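Local coordinates for VP1 (PDB 4PCH), which forms the pentameric capsomers of the polyomavirus T=7 icosahedral capsid and, as its major capsid protein, serves in attachment to host cells, at the interface of chains A and B. Sequence-based numbering; all coordinates share one arbitrary frame. Chains: chain A/B, VP1.

Contact 1: the interface of chains A and B. Residues chain A 96, 98-99, 110; chain B 47, 53, 140, 172, 232, 235, 254.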
loop_
_atom_site.group_PDB
_atom_site.type_symbol
_atom_site.label_atom_id
_atom_site.label_comp_id
_atom_site.label_asym_id
_atom_site.label_seq_id
_atom_site.Cartn_x
_atom_site.Cartn_y
_atom_site.Cartn_z
ATOM N N PRO A 96 -18.603 -8.394 3.537
ATOM C CA PRO A 96 -18.180 -7.811 4.825
ATOM C C PRO A 96 -18.895 -8.501 5.987
ATOM O O PRO A 96 -20.070 -8.801 5.894
ATOM C CB PRO A 96 -18.603 -6.342 4.700
ATOM C CG PRO A 96 -19.703 -6.320 3.673
ATOM C CD PRO A 96 -19.336 -7.421 2.703
ATOM N N MET A 98 -20.162 -8.226 9.747
ATOM C CA MET A 98 -20.604 -7.204 10.710
ATOM C C MET A 98 -21.260 -7.895 11.902
ATOM O O MET A 98 -20.564 -8.407 12.777
ATOM C CB MET A 98 -21.548 -6.226 10.021
ATOM C CG MET A 98 -20.936 -5.460 8.861
ATOM S SD MET A 98 -19.879 -4.110 9.395
ATOM C CE MET A 98 -21.090 -2.920 9.951
ATOM N N ALA A 99 -22.601 -7.952 11.949
ATOM C CA ALA A 99 -23.256 -8.669 13.080
ATOM C C ALA A 99 -22.765 -10.109 13.185
ATOM O O ALA A 99 -22.690 -10.654 14.287
ATOM C CB ALA A 99 -24.769 -8.662 12.960
ATOM N N LEU A 110 -18.321 -3.166 16.752
ATOM C CA LEU A 110 -18.206 -4.507 16.178
ATOM C C LEU A 110 -16.750 -4.945 16.137
ATOM O O LEU A 110 -15.824 -4.115 15.981
ATOM C CB LEU A 110 -18.778 -4.532 14.754
ATOM C CG LEU A 110 -20.238 -4.212 14.657
ATOM C CD1 LEU A 110 -20.683 -4.189 13.209
ATOM C CD2 LEU A 110 -21.105 -5.174 15.473
ATOM N N TYR B 47 -26.739 0.249 14.431
ATOM C CA TYR B 47 -26.601 -1.090 13.854
ATOM C C TYR B 47 -26.938 -2.186 14.878
ATOM O O TYR B 47 -27.441 -3.262 14.498
ATOM C CB TYR B 47 -25.196 -1.270 13.275
ATOM C CG TYR B 47 -25.021 -2.577 12.581
ATOM C CD1 TYR B 47 -25.371 -2.746 11.238
ATOM C CD2 TYR B 47 -24.559 -3.688 13.264
ATOM C CE1 TYR B 47 -25.237 -3.960 10.605
ATOM C CE2 TYR B 47 -24.434 -4.908 12.636
ATOM C CZ TYR B 47 -24.764 -5.045 11.298
ATOM O OH TYR B 47 -24.663 -6.313 10.742
ATOM N N LEU B 53 -29.613 -8.596 11.581
ATOM C CA LEU B 53 -29.643 -7.488 10.649
ATOM C C LEU B 53 -31.037 -6.892 10.578
ATOM O O LEU B 53 -31.977 -7.587 10.266
ATOM C CB LEU B 53 -29.236 -7.928 9.227
ATOM C CG LEU B 53 -27.738 -8.018 9.006
ATOM C CD1 LEU B 53 -27.133 -9.097 9.888
ATOM C CD2 LEU B 53 -27.494 -8.294 7.523
ATOM N N LEU B 140 -26.893 -16.224 12.720
ATOM C CA LEU B 140 -27.073 -14.881 12.157
ATOM C C LEU B 140 -28.479 -14.807 11.601
ATOM O O LEU B 140 -28.848 -15.605 10.745
ATOM C CB LEU B 140 -26.078 -14.539 11.045
ATOM C CG LEU B 140 -26.190 -13.100 10.492
ATOM C CD1 LEU B 140 -25.737 -12.045 11.519
ATOM C CD2 LEU B 140 -25.420 -12.915 9.198
ATOM N N GLU B 172 -24.075 -7.467 3.325
ATOM C CA GLU B 172 -23.542 -8.494 4.208
ATOM C C GLU B 172 -23.948 -9.926 3.821
ATOM O O GLU B 172 -23.340 -10.875 4.317
ATOM C CB GLU B 172 -23.986 -8.238 5.634
ATOM C CG GLU B 172 -23.345 -7.029 6.249
ATOM C CD GLU B 172 -24.113 -6.538 7.456
ATOM O OE1 GLU B 172 -24.185 -7.281 8.444
ATOM O OE2 GLU B 172 -24.611 -5.412 7.398
ATOM N N MET B 232 -19.652 1.183 1.909
ATOM C CA MET B 232 -19.643 1.255 3.368
ATOM C C MET B 232 -18.246 1.668 3.776
ATOM O O MET B 232 -17.298 0.925 3.557
ATOM C CB MET B 232 -19.975 -0.099 3.977
ATOM C CG MET B 232 -19.892 -0.050 5.509
ATOM S SD MET B 232 -20.536 -1.505 6.334
ATOM C CE MET B 232 -19.476 -2.760 5.666
ATOM N N MET B 235 -17.864 2.514 10.422
ATOM C CA MET B 235 -18.875 2.897 11.415
ATOM C C MET B 235 -18.528 4.235 12.092
ATOM O O MET B 235 -17.379 4.726 12.033
ATOM C CB MET B 235 -19.077 1.779 12.436
ATOM C CG MET B 235 -19.754 0.536 11.841
ATOM S SD MET B 235 -20.081 -0.659 13.170
ATOM C CE MET B 235 -21.844 -0.320 13.357
ATOM N N VAL B 254 -23.630 2.579 10.831
ATOM C CA VAL B 254 -22.889 2.459 9.569
ATOM C C VAL B 254 -22.792 3.790 8.839
ATOM O O VAL B 254 -23.796 4.504 8.666
ATOM C CB VAL B 254 -23.526 1.390 8.660
ATOM C CG1 VAL B 254 -22.851 1.375 7.310
ATOM C CG2 VAL B 254 -23.467 0.045 9.345
HETATM O O HOH W 1 -21.851 -10.847 6.685
HETATM O O HOH W 2 -22.629 -9.627 9.143
#
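A:Met98 reaches over the ring of B:Tyr47, its SD–CE end running across one face until the methyl CE stands 4.3 Å above the plane of the ring, over its centre. Bends at chi2 and chi3 (-78° and -74°) fold the thioether over in this way. The same methyl meets B:Val254 CG2 at 3.8 Å, while A:Met98 and B:Met232 lie antiparallel, sulphur beside sulphur (SD to SD 4.1 Å). B:Met232 then bends at chi3 and sets CE against CB of A:Pro96. Nearer the backbone, A:Met98 CG packs on the carboxylate carbon CD of B:Glu172 at 3.6 Å, the two chains nearly perpendicular. Farther along, A:Leu110 pushes branch CD1 against the sulphur SD of B:Met235 at 3.6 Å, the two side chains at about a right angle. A:Ala99 CB fits among B:Tyr47, B:Leu53 and B:Leu140 CD1.

The polar contacts gather at the phenol tip. The backbone N of A:Ala99 donates to B:Tyr47 OH at 2.9 Å (149° at H), and that hydroxyl donates in turn to the syn side of B:Glu172 OE1 at 2.5 Å, so one oxygen is gripped from both chains. Two linked waters extend the network: one joins A:Pro96 O to B:Glu172 O, the other joins A:Met98 N to carboxylate OE1.

In the fold, a loop and the short 3-10 helix 99-101 of A, with strand 109-110 beside them, pack on the jelly-roll of B at strands 224-236 and 253-256 and on its neighbouring loops.

Contact 2: the interface of chains A and B. Residues chain A 43, 97, 99-100, 239, 258; chain B 135-136, 140, 172.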
loop_
_atom_site.group_PDB
_atom_site.type_symbol
_atom_site.label_atom_id
_atom_site.label_comp_id
_atom_site.label_asym_id
_atom_site.label_seq_id
_atom_site.Cartn_x
_atom_site.Cartn_y
_atom_site.Cartn_z
ATOM N N ARG A 43 -16.655 -21.430 8.052
ATOM C CA ARG A 43 -16.098 -21.205 9.384
ATOM C C ARG A 43 -15.843 -22.551 9.994
ATOM O O ARG A 43 -16.675 -23.458 9.884
ATOM C CB ARG A 43 -17.078 -20.424 10.257
ATOM C CG ARG A 43 -17.149 -18.966 9.914
ATOM C CD ARG A 43 -18.143 -18.179 10.761
ATOM N NE ARG A 43 -18.157 -16.762 10.380
ATOM C CZ ARG A 43 -18.694 -15.771 11.109
ATOM N NH1 ARG A 43 -19.273 -16.018 12.284
ATOM N NH2 ARG A 43 -18.613 -14.514 10.675
ATOM N N GLN A 97 -18.166 -8.733 7.078
ATOM C CA GLN A 97 -18.673 -9.423 8.248
ATOM C C GLN A 97 -18.921 -8.349 9.335
ATOM O O GLN A 97 -18.009 -7.650 9.738
ATOM C CB GLN A 97 -17.684 -10.444 8.736
ATOM C CG GLN A 97 -17.281 -11.521 7.712
ATOM C CD GLN A 97 -18.461 -12.359 7.255
ATOM O OE1 GLN A 97 -19.245 -12.883 8.079
ATOM N NE2 GLN A 97 -18.610 -12.492 5.925
ATOM N N ALA A 99 -22.601 -7.952 11.949
ATOM C CA ALA A 99 -23.256 -8.669 13.080
ATOM C C ALA A 99 -22.765 -10.109 13.185
ATOM O O ALA A 99 -22.690 -10.654 14.287
ATOM C CB ALA A 99 -24.769 -8.662 12.960
ATOM N N SER A 100 -22.386 -10.703 12.058
ATOM C CA SER A 100 -21.891 -12.088 12.046
ATOM C C SER A 100 -20.642 -12.351 12.896
ATOM O O SER A 100 -20.354 -13.502 13.172
ATOM C CB SER A 100 -21.536 -12.529 10.613
ATOM O OG SER A 100 -20.430 -11.775 10.132
ATOM N N PRO A 239 -21.842 -14.622 16.074
ATOM C CA PRO A 239 -22.769 -13.495 15.913
ATOM C C PRO A 239 -23.396 -12.943 17.180
ATOM O O PRO A 239 -23.850 -13.690 18.035
ATOM C CB PRO A 239 -23.868 -14.073 15.008
ATOM C CG PRO A 239 -23.131 -15.055 14.167
ATOM C CD PRO A 239 -22.153 -15.708 15.128
ATOM N N TYR A 258 -15.869 -17.770 1.088
ATOM C CA TYR A 258 -17.050 -18.556 0.777
ATOM C C TYR A 258 -16.809 -19.537 -0.364
ATOM O O TYR A 258 -17.562 -20.493 -0.566
ATOM C CB TYR A 258 -18.156 -17.624 0.354
ATOM C CG TYR A 258 -18.680 -16.647 1.404
ATOM C CD1 TYR A 258 -18.528 -16.872 2.773
ATOM C CD2 TYR A 258 -19.387 -15.513 1.015
ATOM C CE1 TYR A 258 -19.061 -16.000 3.701
ATOM C CE2 TYR A 258 -19.944 -14.655 1.948
ATOM C CZ TYR A 258 -19.788 -14.914 3.290
ATOM O OH TYR A 258 -20.363 -14.056 4.212
ATOM N N PRO B 135 -23.138 -16.217 6.528
ATOM C CA PRO B 135 -21.858 -16.677 7.081
ATOM C C PRO B 135 -22.020 -17.560 8.296
ATOM O O PRO B 135 -21.097 -18.322 8.629
ATOM C CB PRO B 135 -21.118 -15.369 7.419
ATOM C CG PRO B 135 -22.193 -14.377 7.647
ATOM C CD PRO B 135 -23.254 -14.751 6.621
ATOM N N ASP B 136 -23.184 -17.514 8.950
ATOM C CA ASP B 136 -23.448 -18.425 10.046
ATOM C C ASP B 136 -24.940 -18.732 10.087
ATOM O O ASP B 136 -25.706 -18.046 10.776
ATOM C CB ASP B 136 -22.984 -17.845 11.379
ATOM C CG ASP B 136 -23.102 -18.856 12.522
ATOM O OD1 ASP B 136 -23.864 -19.842 12.422
ATOM O OD2 ASP B 136 -22.449 -18.671 13.562
ATOM N N LEU B 140 -26.893 -16.224 12.720
ATOM C CA LEU B 140 -27.073 -14.881 12.157
ATOM C C LEU B 140 -28.479 -14.807 11.601
ATOM O O LEU B 140 -28.848 -15.605 10.745
ATOM C CB LEU B 140 -26.078 -14.539 11.045
ATOM C CG LEU B 140 -26.190 -13.100 10.492
ATOM C CD1 LEU B 140 -25.737 -12.045 11.519
ATOM C CD2 LEU B 140 -25.420 -12.915 9.198
ATOM N N GLU B 172 -24.075 -7.467 3.325
ATOM C CA GLU B 172 -23.542 -8.494 4.208
ATOM C C GLU B 172 -23.948 -9.926 3.821
ATOM O O GLU B 172 -23.340 -10.875 4.317
ATOM C CB GLU B 172 -23.986 -8.238 5.634
ATOM C CG GLU B 172 -23.345 -7.029 6.249
ATOM C CD GLU B 172 -24.113 -6.538 7.456
ATOM O OE1 GLU B 172 -24.185 -7.281 8.444
ATOM O OE2 GLU B 172 -24.611 -5.412 7.398
HETATM O O HOH W 3 -22.585 -13.096 3.083
HETATM O O HOH W 4 -22.629 -9.627 9.143
HETATM O O HOH W 5 -19.997 -18.305 13.583
#
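A:Ser100 and B:Pro135 meet where the 3-10 turn 99-101 of one polyomavirus VP1 coat protein faces a loop of the next, the backbone helical at A:Ser100 and B:Pro135 and extended at B:Asp136. The ring of B:Pro135 is the wedge. Its CG touches A:Ser100 CB at 3.6 Å, and its CB lies against the amide end of A:Gln97 and the hydroxyl OH of A:Tyr258, whose side chain runs parallel to the ring of B:Pro135. A:Gln97 runs past the ring in the opposite direction, bent at chi2 (-61°). The aliphatic CD of A:Arg43 lies 3.6 Å from the backbone O of B:Pro135. B:Leu140 turns CD1 towards the backbone N and CA of A:Ser100.

Chain A braces its own side of this contact. The hydroxyl OG of A:Ser100 donates to the amide oxygen OE1 of A:Gln97 at 2.6 Å, arriving above the carbonyl plane. The other end of that amide, NE2, donates to A:Tyr258 OH at 2.9 Å, nearly in the amide plane, so bonds at both ends fix the rotation of the amide. A:Arg43, extended from CG to NE, sends NH1 to the backbone O of A:Ser100 at 2.9 Å (158° at H), with the acceptor in the guanidinium plane.

Polar links between the chains run through water. One water joins A:Arg43 NH1 to the carboxylate OD2 of B:Asp136; NH1 and OD2 stand 4.3 Å apart, bridged by that water, and their opposite charges may favour each other. A second water joins A:Tyr258 OH to B:Glu172 O. A third, the water that also binds A:Met98 N, joins the backbone N of A:Ser100 to B:Glu172 OE1. B:Asp136 also crosses A:Pro239 at about a right angle, OD2 standing 3.4 Å from ring carbon CD.

The centres of contact 1 and contact 2 are about 9 Å apart, and A:Ala99, B:Leu140 and B:Glu172 belong to both, so they are neighbouring stretches of one A–B seam. The 3-10 helix 99-101 of A spans the two. Both are bridged by water; contact 1 adds a direct hydrogen bond between the chains, which contact 2 lacks. B:Glu172 OE1 holds one water that belongs to both contacts. The interface is not an exact two-fold: each chain, the core portion of the longer VP1, offers a different surface. A head-to-tail pairing of this kind is what a closed ring of five requires.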